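Local coordinates for protein cobalt-precorrin-5B C(1)-methyltransferase (Archaeoglobus fulgidus, PDB 1SR8) that probably catalyses the S-adenosylmethionine-dependent methylation of C-1 in cobalt-precorrin-5B, giving cobalt-precorrin-6A on the anaerobic route to adenosylcobalamin, at residues Thr47-Ala51 and Arg88-Phe92; Ile56-Glu61 and Ala146-Phe152; Gly121-Lys125 and Val175-Ile181; Lys218-Ala223 and Ile251-Pro255. All coordinates share one frame; numbering follows the deposited sequence.

Contact 1: Thr47-Ala51 and Arg88-Phe92; sequences TASAA and RVRKF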
loop_
_atom_site.group_PDB
_atom_site.type_symbol
_atom_site.label_atom_id
_atom_site.label_comp_id
_atom_site.label_asym_id
_atom_site.label_seq_id
_atom_site.Cartn_x
_atom_site.Cartn_y
_atom_site.Cartn_z
ATOM N N THR A 47 3.044 -8.415 3.240
ATOM C CA THR A 47 2.701 -9.820 3.431
ATOM C C THR A 47 3.974 -10.646 3.310
ATOM O O THR A 47 4.187 -11.599 4.067
ATOM C CB THR A 47 1.665 -10.283 2.394
ATOM O OG1 THR A 47 0.484 -9.474 2.515
ATOM C CG2 THR A 47 1.300 -11.746 2.617
ATOM N N ALA A 48 4.835 -10.264 2.375
ATOM C CA ALA A 48 6.101 -10.960 2.190
ATOM C C ALA A 48 6.960 -10.795 3.449
ATOM O O ALA A 48 7.603 -11.747 3.916
ATOM C CB ALA A 48 6.830 -10.404 0.968
ATOM N N SER A 49 6.963 -9.582 4.003
ATOM C CA SER A 49 7.737 -9.299 5.204
ATOM C C SER A 49 7.255 -10.160 6.357
ATOM O O SER A 49 8.063 -10.724 7.104
ATOM C CB SER A 49 7.613 -7.823 5.589
ATOM O OG SER A 49 8.254 -6.999 4.637
ATOM N N ALA A 50 5.937 -10.255 6.501
ATOM C CA ALA A 50 5.353 -11.047 7.575
ATOM C C ALA A 50 5.774 -12.504 7.446
ATOM O O ALA A 50 6.147 -13.133 8.440
ATOM C CB ALA A 50 3.832 -10.927 7.556
ATOM N N ALA A 51 5.727 -13.038 6.227
ATOM C CA ALA A 51 6.116 -14.431 5.988
ATOM C C ALA A 51 7.564 -14.661 6.401
ATOM O O ALA A 51 7.874 -15.619 7.104
ATOM C CB ALA A 51 5.929 -14.795 4.514
ATOM N N ARG A 88 3.340 -19.362 6.160
ATOM C CA ARG A 88 2.330 -19.193 5.131
ATOM C C ARG A 88 1.507 -17.986 5.576
ATOM O O ARG A 88 0.970 -17.979 6.687
ATOM C CB ARG A 88 1.464 -20.450 5.091
ATOM C CG ARG A 88 0.493 -20.522 3.952
ATOM C CD ARG A 88 -0.397 -21.759 4.064
ATOM N NE ARG A 88 -1.276 -21.888 2.903
ATOM C CZ ARG A 88 -0.876 -22.286 1.695
ATOM N NH1 ARG A 88 0.397 -22.609 1.487
ATOM N NH2 ARG A 88 -1.748 -22.338 0.687
ATOM N N VAL A 89 1.423 -16.961 4.733
ATOM C CA VAL A 89 0.667 -15.756 5.085
ATOM C C VAL A 89 -0.201 -15.317 3.924
ATOM O O VAL A 89 0.254 -15.255 2.791
ATOM C CB VAL A 89 1.604 -14.588 5.456
ATOM C CG1 VAL A 89 0.788 -13.418 5.980
ATOM C CG2 VAL A 89 2.615 -15.034 6.496
ATOM N N ARG A 90 -1.455 -15.004 4.209
ATOM C CA ARG A 90 -2.380 -14.591 3.167
ATOM C C ARG A 90 -2.531 -13.073 3.187
ATOM O O ARG A 90 -2.691 -12.464 4.245
ATOM C CB ARG A 90 -3.748 -15.258 3.394
ATOM C CG ARG A 90 -4.723 -15.205 2.211
ATOM C CD ARG A 90 -6.076 -15.860 2.562
ATOM N NE ARG A 90 -5.984 -17.300 2.808
ATOM C CZ ARG A 90 -5.843 -18.219 1.856
ATOM N NH1 ARG A 90 -5.778 -17.860 0.582
ATOM N NH2 ARG A 90 -5.757 -19.506 2.175
ATOM N N LYS A 91 -2.457 -12.462 2.014
ATOM C CA LYS A 91 -2.622 -11.021 1.916
ATOM C C LYS A 91 -4.105 -10.670 1.982
ATOM O O LYS A 91 -4.947 -11.388 1.425
ATOM C CB LYS A 91 -2.077 -10.499 0.589
ATOM C CG LYS A 91 -2.666 -9.146 0.235
ATOM C CD LYS A 91 -2.190 -8.602 -1.081
ATOM C CE LYS A 91 -2.965 -7.332 -1.398
ATOM N NZ LYS A 91 -2.581 -6.722 -2.692
ATOM N N PHE A 92 -4.429 -9.575 2.662
ATOM C CA PHE A 92 -5.815 -9.123 2.718
ATOM C C PHE A 92 -5.853 -7.690 2.225
ATOM O O PHE A 92 -4.949 -6.905 2.513
ATOM C CB PHE A 92 -6.400 -9.253 4.131
ATOM C CG PHE A 92 -5.709 -8.431 5.182
ATOM C CD1 PHE A 92 -6.018 -7.086 5.350
ATOM C CD2 PHE A 92 -4.795 -9.026 6.053
ATOM C CE1 PHE A 92 -5.436 -6.338 6.375
ATOM C CE2 PHE A 92 -4.205 -8.291 7.082
ATOM C CZ PHE A 92 -4.528 -6.939 7.247
#
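Thr-47 and Val-89 lie flank to flank, their side chains pointing opposite ways, where helix 44-57 packs on strand 86-90, a helix-on-sheet layer over a mixed beta sheet. The short axes of 47-51 and 88-90 run nearly antiparallel, 156° between their directions, and approach to 7.9 Å, a close spacing, consistent with the small Ala-50 and Ala-51 on this side.

The threonine splits its two branches between two strand residues. With OG1 beside its own backbone N (chi1 -59°), the methyl is swung down to the strand, CG2 lying 3.8 Å from Val-89 CG1 and 3.7 Å from Val-89 O. OG1 meets Lys-91 instead, 3.4 Å from its CB, the lysine side chain standing roughly perpendicular to that of the threonine. That touch is only van der Waals; the hydroxyl is hydrogen-bonded to Thr-43 O one turn back. Replacing Thr-47 with an alanine would probably open a gap beside Val-89 CG1 and Lys-91 CB and cost the Thr-43 carbonyl this hydroxyl partner.

Beyond CB the lysine runs out extended, away from the helix, to a salt bridge with Asp-99 and a hydrogen bond to Thr-101. No hydrogen bond joins the two segments, so apolar packing does the work, continued around it by Val-78 and Val-80 of strand 76-83 and by Phe-106 of strand 105-111. Val-89 also spreads its methyls between two alanines: CG1 stands 4.2 Å from Ala-50 CB, while CG2 presses against the helix backbone, 3.6 Å from Ala-51 CA.

Contact 2: Ile56-Glu61 and Ala146-Phe152; sequences IASLKE and ASREFNF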
loop_
_atom_site.group_PDB
_atom_site.type_symbol
_atom_site.label_atom_id
_atom_site.label_comp_id
_atom_site.label_asym_id
_atom_site.label_seq_id
_atom_site.Cartn_x
_atom_site.Cartn_y
_atom_site.Cartn_z
ATOM N N ILE A 56 11.464 -17.095 10.460
ATOM C CA ILE A 56 12.627 -17.003 11.354
ATOM C C ILE A 56 12.224 -17.186 12.816
ATOM O O ILE A 56 12.854 -17.926 13.560
ATOM C CB ILE A 56 13.344 -15.625 11.221
ATOM C CG1 ILE A 56 14.010 -15.503 9.846
ATOM C CG2 ILE A 56 14.377 -15.458 12.334
ATOM C CD1 ILE A 56 14.689 -14.173 9.614
ATOM N N ALA A 57 11.173 -16.491 13.220
ATOM C CA ALA A 57 10.673 -16.570 14.574
ATOM C C ALA A 57 10.187 -17.980 14.931
ATOM O O ALA A 57 10.388 -18.441 16.056
ATOM C CB ALA A 57 9.542 -15.578 14.746
ATOM N N SER A 58 9.556 -18.662 13.978
ATOM C CA SER A 58 9.016 -20.004 14.217
ATOM C C SER A 58 10.076 -21.056 14.510
ATOM O O SER A 58 9.762 -22.162 14.947
ATOM C CB SER A 58 8.166 -20.462 13.031
ATOM O OG SER A 58 8.977 -20.777 11.920
ATOM N N LEU A 59 11.333 -20.721 14.263
ATOM C CA LEU A 59 12.406 -21.660 14.535
ATOM C C LEU A 59 12.556 -21.893 16.030
ATOM O O LEU A 59 12.770 -23.019 16.470
ATOM C CB LEU A 59 13.721 -21.137 13.985
ATOM C CG LEU A 59 13.892 -21.280 12.486
ATOM C CD1 LEU A 59 15.274 -20.788 12.097
ATOM C CD2 LEU A 59 13.704 -22.735 12.106
ATOM N N LYS A 60 12.443 -20.822 16.809
ATOM C CA LYS A 60 12.587 -20.935 18.254
ATOM C C LYS A 60 11.305 -20.813 19.079
ATOM O O LYS A 60 11.363 -20.468 20.263
ATOM C CB LYS A 60 13.618 -19.918 18.744
ATOM C CG LYS A 60 13.559 -18.561 18.068
ATOM C CD LYS A 60 14.624 -17.630 18.668
ATOM C CE LYS A 60 14.093 -16.819 19.866
ATOM N NZ LYS A 60 13.327 -17.631 20.858
ATOM N N GLU A 61 10.160 -21.110 18.460
ATOM C CA GLU A 61 8.858 -21.046 19.133
ATOM C C GLU A 61 7.699 -20.990 18.142
ATOM O O GLU A 61 7.873 -20.588 16.992
ATOM C CB GLU A 61 8.798 -19.830 20.053
ATOM C CG GLU A 61 9.143 -18.537 19.362
ATOM C CD GLU A 61 9.599 -17.485 20.336
ATOM O OE1 GLU A 61 8.856 -17.230 21.308
ATOM O OE2 GLU A 61 10.696 -16.917 20.133
ATOM N N ALA A 146 14.508 -9.321 12.550
ATOM C CA ALA A 146 14.244 -10.699 12.936
ATOM C C ALA A 146 15.533 -11.497 13.123
ATOM O O ALA A 146 15.664 -12.236 14.098
ATOM C CB ALA A 146 13.344 -11.375 11.904
ATOM N N SER A 147 16.483 -11.352 12.202
ATOM C CA SER A 147 17.747 -12.084 12.315
ATOM C C SER A 147 18.403 -11.820 13.664
ATOM O O SER A 147 18.951 -12.729 14.283
ATOM C CB SER A 147 18.713 -11.692 11.189
ATOM O OG SER A 147 18.255 -12.166 9.936
ATOM N N ARG A 148 18.335 -10.573 14.120
ATOM C CA ARG A 148 18.923 -10.185 15.397
ATOM C C ARG A 148 18.096 -10.634 16.602
ATOM O O ARG A 148 18.635 -11.172 17.563
ATOM C CB ARG A 148 19.111 -8.668 15.445
ATOM C CG ARG A 148 20.239 -8.174 14.580
ATOM C CD ARG A 148 20.199 -6.677 14.440
ATOM N NE ARG A 148 21.388 -6.172 13.767
ATOM C CZ ARG A 148 21.493 -4.944 13.271
ATOM N NH1 ARG A 148 20.472 -4.103 13.375
ATOM N NH2 ARG A 148 22.615 -4.555 12.675
ATOM N N GLU A 149 16.789 -10.419 16.555
ATOM C CA GLU A 149 15.932 -10.808 17.666
ATOM C C GLU A 149 15.970 -12.297 17.955
ATOM O O GLU A 149 15.974 -12.710 19.113
ATOM C CB GLU A 149 14.487 -10.412 17.383
ATOM C CG GLU A 149 13.552 -10.652 18.550
ATOM C CD GLU A 149 12.172 -10.072 18.309
ATOM O OE1 GLU A 149 12.088 -8.956 17.750
ATOM O OE2 GLU A 149 11.175 -10.725 18.687
ATOM N N PHE A 150 15.998 -13.095 16.896
ATOM C CA PHE A 150 16.000 -14.544 17.023
ATOM C C PHE A 150 17.355 -15.168 16.740
ATOM O O PHE A 150 17.452 -16.356 16.440
ATOM C CB PHE A 150 14.930 -15.114 16.099
ATOM C CG PHE A 150 13.558 -14.560 16.375
ATOM C CD1 PHE A 150 12.800 -15.035 17.448
ATOM C CD2 PHE A 150 13.048 -13.521 15.607
ATOM C CE1 PHE A 150 11.560 -14.485 17.753
ATOM C CE2 PHE A 150 11.806 -12.957 15.902
ATOM C CZ PHE A 150 11.062 -13.442 16.977
ATOM N N ASN A 151 18.400 -14.358 16.859
ATOM C CA ASN A 151 19.770 -14.796 16.632
ATOM C C ASN A 151 19.866 -15.768 15.459
ATOM O O ASN A 151 20.423 -16.859 15.568
ATOM C CB ASN A 151 20.317 -15.432 17.908
ATOM C CG ASN A 151 21.794 -15.171 18.093
ATOM O OD1 ASN A 151 22.640 -15.804 17.449
ATOM N ND2 ASN A 151 22.119 -14.215 18.968
ATOM N N PHE A 152 19.316 -15.334 14.334
ATOM C CA PHE A 152 19.289 -16.103 13.099
ATOM C C PHE A 152 20.443 -15.654 12.202
ATOM O O PHE A 152 20.763 -14.465 12.142
ATOM C CB PHE A 152 17.947 -15.855 12.403
ATOM C CG PHE A 152 17.771 -16.605 11.123
ATOM C CD1 PHE A 152 17.616 -17.989 11.126
ATOM C CD2 PHE A 152 17.730 -15.925 9.910
ATOM C CE1 PHE A 152 17.418 -18.688 9.933
ATOM C CE2 PHE A 152 17.532 -16.611 8.709
ATOM C CZ PHE A 152 17.376 -17.994 8.720
#
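Phe-150 lays its ring flat against Ala-57, whose CA sits 3.7 Å from the ring centroid and only 3° off the normal, a CH-pi contact over the middle of the face. The alanine methyl fits tightly beside it, CB 3.4 Å from Phe-150 CZ. Next door the buried Ile-56 packs crosswise on Phe-152: CG1 lies over the ring face, and Ile-56 CD1 runs on to 3.5 Å from Phe-152 CD2, also touching Ala-146 CB. Leu-59 CD1 touches the Phe-152 ring obliquely, nearest CE1, and Phe-143 and Val-110 close in around this apolar cluster.

Both phenylalanines come just after helix 133-149, which ends in a Schellman motif. Asn-151, with positive phi, is its C-prime residue, and Phe-152 N returns to Ser-147 O. An alanine at Phe-150 would probably uncover Ala-57 and leave the aliphatic part of Lys-60 without its packing partner.

Toward solvent the exposed Lys-60 and Glu-61 meet the Phe-150 ring at its edge. The lysine chain, bent near its end, brings Lys-60 CE to 3.3 Å from Phe-150 CD1, and the carboxylate plane of Glu-61 stands 86° to the ring. Lys-60 NZ and Glu-61 OE2 form a salt bridge of 2.8 Å, the nitrogen approaching from above the carboxylate plane.

Contact 3: Gly121-Lys125 and Val175-Ile181; sequences GVGVK and VGIKGGI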
loop_
_atom_site.group_PDB
_atom_site.type_symbol
_atom_site.label_atom_id
_atom_site.label_comp_id
_atom_site.label_asym_id
_atom_site.label_seq_id
_atom_site.Cartn_x
_atom_site.Cartn_y
_atom_site.Cartn_z
ATOM N N GLY A 121 6.429 -18.028 -8.405
ATOM C CA GLY A 121 5.294 -17.139 -8.246
ATOM C C GLY A 121 5.634 -15.664 -8.262
ATOM O O GLY A 121 4.738 -14.827 -8.363
ATOM N N VAL A 122 6.922 -15.351 -8.132
ATOM C CA VAL A 122 7.402 -13.970 -8.152
ATOM C C VAL A 122 7.931 -13.701 -9.559
ATOM O O VAL A 122 8.896 -14.325 -9.991
ATOM C CB VAL A 122 8.542 -13.745 -7.120
ATOM C CG1 VAL A 122 9.003 -12.284 -7.146
ATOM C CG2 VAL A 122 8.058 -14.125 -5.722
ATOM N N GLY A 123 7.284 -12.780 -10.268
ATOM C CA GLY A 123 7.683 -12.461 -11.625
ATOM C C GLY A 123 9.110 -11.977 -11.798
ATOM O O GLY A 123 9.757 -11.525 -10.856
ATOM N N VAL A 124 9.602 -12.077 -13.027
ATOM C CA VAL A 124 10.952 -11.645 -13.363
ATOM C C VAL A 124 10.881 -10.653 -14.519
ATOM O O VAL A 124 10.141 -10.864 -15.481
ATOM C CB VAL A 124 11.837 -12.844 -13.771
ATOM C CG1 VAL A 124 13.129 -12.352 -14.394
ATOM C CG2 VAL A 124 12.141 -13.699 -12.552
ATOM N N LYS A 125 11.644 -9.569 -14.412
ATOM C CA LYS A 125 11.684 -8.533 -15.439
ATOM C C LYS A 125 13.139 -8.164 -15.663
ATOM O O LYS A 125 13.857 -7.871 -14.709
ATOM C CB LYS A 125 10.916 -7.301 -14.967
ATOM C CG LYS A 125 10.899 -6.143 -15.943
ATOM C CD LYS A 125 10.041 -5.019 -15.393
ATOM C CE LYS A 125 9.896 -3.882 -16.394
ATOM N NZ LYS A 125 8.775 -2.946 -16.024
ATOM N N VAL A 175 4.224 -5.610 -19.244
ATOM C CA VAL A 175 5.110 -4.600 -18.676
ATOM C C VAL A 175 6.512 -5.191 -18.556
ATOM O O VAL A 175 7.429 -4.566 -18.016
ATOM C CB VAL A 175 4.619 -4.130 -17.291
ATOM C CG1 VAL A 175 5.554 -3.057 -16.734
ATOM C CG2 VAL A 175 3.203 -3.576 -17.415
ATOM N N GLY A 176 6.670 -6.404 -19.074
ATOM C CA GLY A 176 7.962 -7.060 -19.044
ATOM C C GLY A 176 8.135 -8.049 -17.910
ATOM O O GLY A 176 9.130 -8.772 -17.864
ATOM N N ILE A 177 7.170 -8.079 -16.995
ATOM C CA ILE A 177 7.216 -8.985 -15.854
ATOM C C ILE A 177 6.590 -10.309 -16.239
ATOM O O ILE A 177 5.431 -10.351 -16.633
ATOM C CB ILE A 177 6.432 -8.408 -14.677
ATOM C CG1 ILE A 177 6.958 -7.008 -14.363
ATOM C CG2 ILE A 177 6.540 -9.332 -13.474
ATOM C CD1 ILE A 177 6.062 -6.209 -13.463
ATOM N N LYS A 178 7.341 -11.394 -16.121
ATOM C CA LYS A 178 6.797 -12.693 -16.484
ATOM C C LYS A 178 7.114 -13.815 -15.503
ATOM O O LYS A 178 8.163 -13.823 -14.865
ATOM C CB LYS A 178 7.260 -13.065 -17.900
ATOM C CG LYS A 178 8.686 -12.643 -18.231
ATOM C CD LYS A 178 8.931 -12.576 -19.743
ATOM C CE LYS A 178 9.009 -13.961 -20.396
ATOM N NZ LYS A 178 7.714 -14.706 -20.393
ATOM N N GLY A 179 6.179 -14.752 -15.376
ATOM C CA GLY A 179 6.370 -15.875 -14.480
ATOM C C GLY A 179 5.864 -15.681 -13.061
ATOM O O GLY A 179 6.092 -16.538 -12.207
ATOM N N GLY A 180 5.185 -14.570 -12.793
ATOM C CA GLY A 180 4.682 -14.344 -11.451
ATOM C C GLY A 180 4.269 -12.910 -11.175
ATOM O O GLY A 180 4.372 -12.044 -12.042
ATOM N N ILE A 181 3.797 -12.661 -9.960
ATOM C CA ILE A 181 3.361 -11.325 -9.575
ATOM C C ILE A 181 4.516 -10.456 -9.088
ATOM O O ILE A 181 5.642 -10.927 -8.904
ATOM C CB ILE A 181 2.321 -11.384 -8.438
ATOM C CG1 ILE A 181 2.934 -12.049 -7.202
ATOM C CG2 ILE A 181 1.115 -12.175 -8.882
ATOM C CD1 ILE A 181 2.086 -11.924 -5.951
HETATM O O HOH W 1 7.567 -18.321 -11.120
HETATM O O HOH W 2 9.546 -16.782 -11.894
#
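Lys-125 reaches alongside residues 175-177. Its CG is anti to the backbone N (chi1 179°) and the chain stays extended beyond it, which rests CD 3.8 Å from Ile-177 CG1 and carries NZ to Val-175 O, 2.9 Å away, in a weak hydrogen bond. Gly-123 is pressed into the opposing backbone. Its N donates to Ile-181 O at 2.8 Å, and its CA lies 3.8 Å from Ile-177 CG2, where any side chain would collide with that methyl and with Gly-180 O. Gly-121, the third residue deeply covered, gives its carbonyl to Ile-181 N at 2.9 Å. These two bonds to Ile-181 pair strand 121-125 in parallel with strand 180-181, an edge of a small mixed sheet.

Between Gly-123 and Lys-125 the pairing changes sense: Val-124 and Lys-178 form a single antiparallel hydrogen-bonded bridge, N to O both ways at 2.9 Å. Gly-179 and Gly-180, both with positive phi and backbone angles that call for glycine, lie between the two kinds of pairing. One water donates to Gly-179 O and accepts from Gly-121 N.

Main-chain bonds therefore carry most of this contact. Their fit depends on bare glycine backbone at Gly-123 and Gly-180, where a CB would strike the facing segment, while the lysine adds mainly aliphatic cover at the exposed end.

Contact 4: Lys218-Ala223 and Ile251-Pro255; sequences KAWLYA and IVGFP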
loop_
_atom_site.group_PDB
_atom_site.type_symbol
_atom_site.label_atom_id
_atom_site.label_comp_id
_atom_site.label_asym_id
_atom_site.label_seq_id
_atom_site.Cartn_x
_atom_site.Cartn_y
_atom_site.Cartn_z
ATOM N N LYS A 218 3.669 8.571 -4.640
ATOM C CA LYS A 218 4.785 9.363 -5.155
ATOM C C LYS A 218 4.325 10.775 -5.465
ATOM O O LYS A 218 5.034 11.737 -5.166
ATOM C CB LYS A 218 5.386 8.710 -6.404
ATOM C CG LYS A 218 5.836 7.266 -6.154
ATOM C CD LYS A 218 6.592 6.648 -7.337
ATOM C CE LYS A 218 6.363 5.130 -7.415
ATOM N NZ LYS A 218 6.775 4.388 -6.180
ATOM N N ALA A 219 3.133 10.888 -6.049
ATOM C CA ALA A 219 2.536 12.179 -6.393
ATOM C C ALA A 219 2.287 12.985 -5.126
ATOM O O ALA A 219 2.531 14.194 -5.072
ATOM C CB ALA A 219 1.224 11.968 -7.125
ATOM N N TRP A 220 1.791 12.290 -4.111
ATOM C CA TRP A 220 1.485 12.873 -2.812
ATOM C C TRP A 220 2.751 13.463 -2.202
ATOM O O TRP A 220 2.725 14.554 -1.641
ATOM C CB TRP A 220 0.917 11.779 -1.904
ATOM C CG TRP A 220 0.478 12.224 -0.537
ATOM C CD1 TRP A 220 -0.754 12.703 -0.183
ATOM C CD2 TRP A 220 1.246 12.160 0.670
ATOM N NE1 TRP A 220 -0.801 12.929 1.170
ATOM C CE2 TRP A 220 0.412 12.607 1.720
ATOM C CE3 TRP A 220 2.556 11.765 0.967
ATOM C CZ2 TRP A 220 0.846 12.668 3.049
ATOM C CZ3 TRP A 220 2.988 11.825 2.287
ATOM C CH2 TRP A 220 2.132 12.274 3.315
ATOM N N LEU A 221 3.856 12.730 -2.309
ATOM C CA LEU A 221 5.139 13.173 -1.777
ATOM C C LEU A 221 5.599 14.396 -2.546
ATOM O O LEU A 221 6.167 15.326 -1.976
ATOM C CB LEU A 221 6.191 12.067 -1.905
ATOM C CG LEU A 221 6.058 10.897 -0.923
ATOM C CD1 LEU A 221 7.016 9.775 -1.295
ATOM C CD2 LEU A 221 6.343 11.385 0.479
ATOM N N TYR A 222 5.347 14.393 -3.848
ATOM C CA TYR A 222 5.739 15.517 -4.677
ATOM C C TYR A 222 4.989 16.767 -4.251
ATOM O O TYR A 222 5.583 17.820 -4.077
ATOM C CB TYR A 222 5.435 15.232 -6.138
ATOM C CG TYR A 222 5.980 16.280 -7.073
ATOM C CD1 TYR A 222 7.333 16.287 -7.434
ATOM C CD2 TYR A 222 5.143 17.260 -7.612
ATOM C CE1 TYR A 222 7.835 17.245 -8.316
ATOM C CE2 TYR A 222 5.632 18.221 -8.491
ATOM C CZ TYR A 222 6.975 18.208 -8.843
ATOM O OH TYR A 222 7.450 19.141 -9.744
ATOM N N ALA A 223 3.679 16.643 -4.089
ATOM C CA ALA A 223 2.849 17.773 -3.682
ATOM C C ALA A 223 3.251 18.292 -2.299
ATOM O O ALA A 223 3.244 19.498 -2.057
ATOM C CB ALA A 223 1.371 17.366 -3.684
ATOM N N ILE A 251 -4.065 19.540 -9.205
ATOM C CA ILE A 251 -3.947 18.128 -9.560
ATOM C C ILE A 251 -2.488 17.767 -9.822
ATOM O O ILE A 251 -1.820 18.399 -10.639
ATOM C CB ILE A 251 -4.775 17.786 -10.821
ATOM C CG1 ILE A 251 -6.256 18.067 -10.556
ATOM C CG2 ILE A 251 -4.561 16.325 -11.202
ATOM C CD1 ILE A 251 -7.144 17.864 -11.755
ATOM N N VAL A 252 -1.996 16.758 -9.112
ATOM C CA VAL A 252 -0.621 16.295 -9.276
ATOM C C VAL A 252 -0.652 14.785 -9.514
ATOM O O VAL A 252 -1.248 14.039 -8.733
ATOM C CB VAL A 252 0.226 16.588 -8.016
ATOM C CG1 VAL A 252 1.679 16.186 -8.258
ATOM C CG2 VAL A 252 0.110 18.066 -7.642
ATOM N N GLY A 253 -0.032 14.332 -10.597
ATOM C CA GLY A 253 -0.025 12.911 -10.875
ATOM C C GLY A 253 0.888 12.516 -12.017
ATOM O O GLY A 253 1.430 13.366 -12.720
ATOM N N PHE A 254 1.062 11.212 -12.194
ATOM C CA PHE A 254 1.898 10.701 -13.265
ATOM C C PHE A 254 1.037 10.428 -14.497
ATOM O O PHE A 254 -0.153 10.125 -14.387
ATOM C CB PHE A 254 2.623 9.427 -12.821
ATOM C CG PHE A 254 3.651 9.659 -11.742
ATOM C CD1 PHE A 254 3.267 9.854 -10.420
ATOM C CD2 PHE A 254 5.002 9.694 -12.048
ATOM C CE1 PHE A 254 4.220 10.079 -9.414
ATOM C CE2 PHE A 254 5.960 9.920 -11.052
ATOM C CZ PHE A 254 5.563 10.112 -9.734
ATOM N N PRO A 255 1.635 10.540 -15.689
ATOM C CA PRO A 255 0.995 10.329 -16.988
ATOM C C PRO A 255 0.024 9.152 -17.057
ATOM O O PRO A 255 -1.079 9.266 -17.604
ATOM C CB PRO A 255 2.184 10.137 -17.915
ATOM C CG PRO A 255 3.205 11.048 -17.321
ATOM C CD PRO A 255 3.085 10.748 -15.854
#
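Phe-254 pushes its ring against the side of helix 217-226, CE1 lying 3.5 Å from Lys-218 CB, with CZ close to the same carbon. Lys-218 sits obliquely to the ring, whereas the backbone N of Ala-219 meets its edge near the plane, 3.6 Å from CE1. The rest of the lysine bends off away from the strand.

Ala-219 turns CB down onto the strand backbone, 3.6 Å from Val-252 O and 4.1 Å from Gly-253 CA. With so small a side chain at this point, the short axes come within 7.4 Å at an angle of 129°. Further along the helix Val-252 packs against Tyr-222 and Ala-223. Its CG1, anti to the backbone N (chi1 -176°), touches Tyr-222 CD2 at 3.7 Å, the tyrosine set crosswise to the valine, while CG2 turns to Ala-223 CB, 4.2 Å off.

Strand 210-214 lies beside 248-253 and also touches Ala-219 and Ala-223. Phe-254 is the N-cap residue of helix 255-262, which follows the strand. Strand 210-214, helix 217-226 and the parallel strand 231-234 make a beta-alpha-beta crossover, as in alpha/beta folds with a parallel sheet.

Overall arrangement
Contacts 1 and 2 share helix 44-57: contact 1 seats its middle on the mixed sheet, contact 2 packs its C-terminal end on the end of helix 133-149, with centres about 17 Å apart. Contact 3 joins a separate small sheet, its centre about 18 Å from that of contact 1 and about 30 Å from that of contact 2. Contact 4 lies about 39 Å from contact 2 between centres, on the opposite side of the chain's centre. Along the chain contact 2 crosses both contact 1 and contact 3, which ties that region together, while contact 4 lies wholly later in the sequence, in the parallel four-stranded sheet.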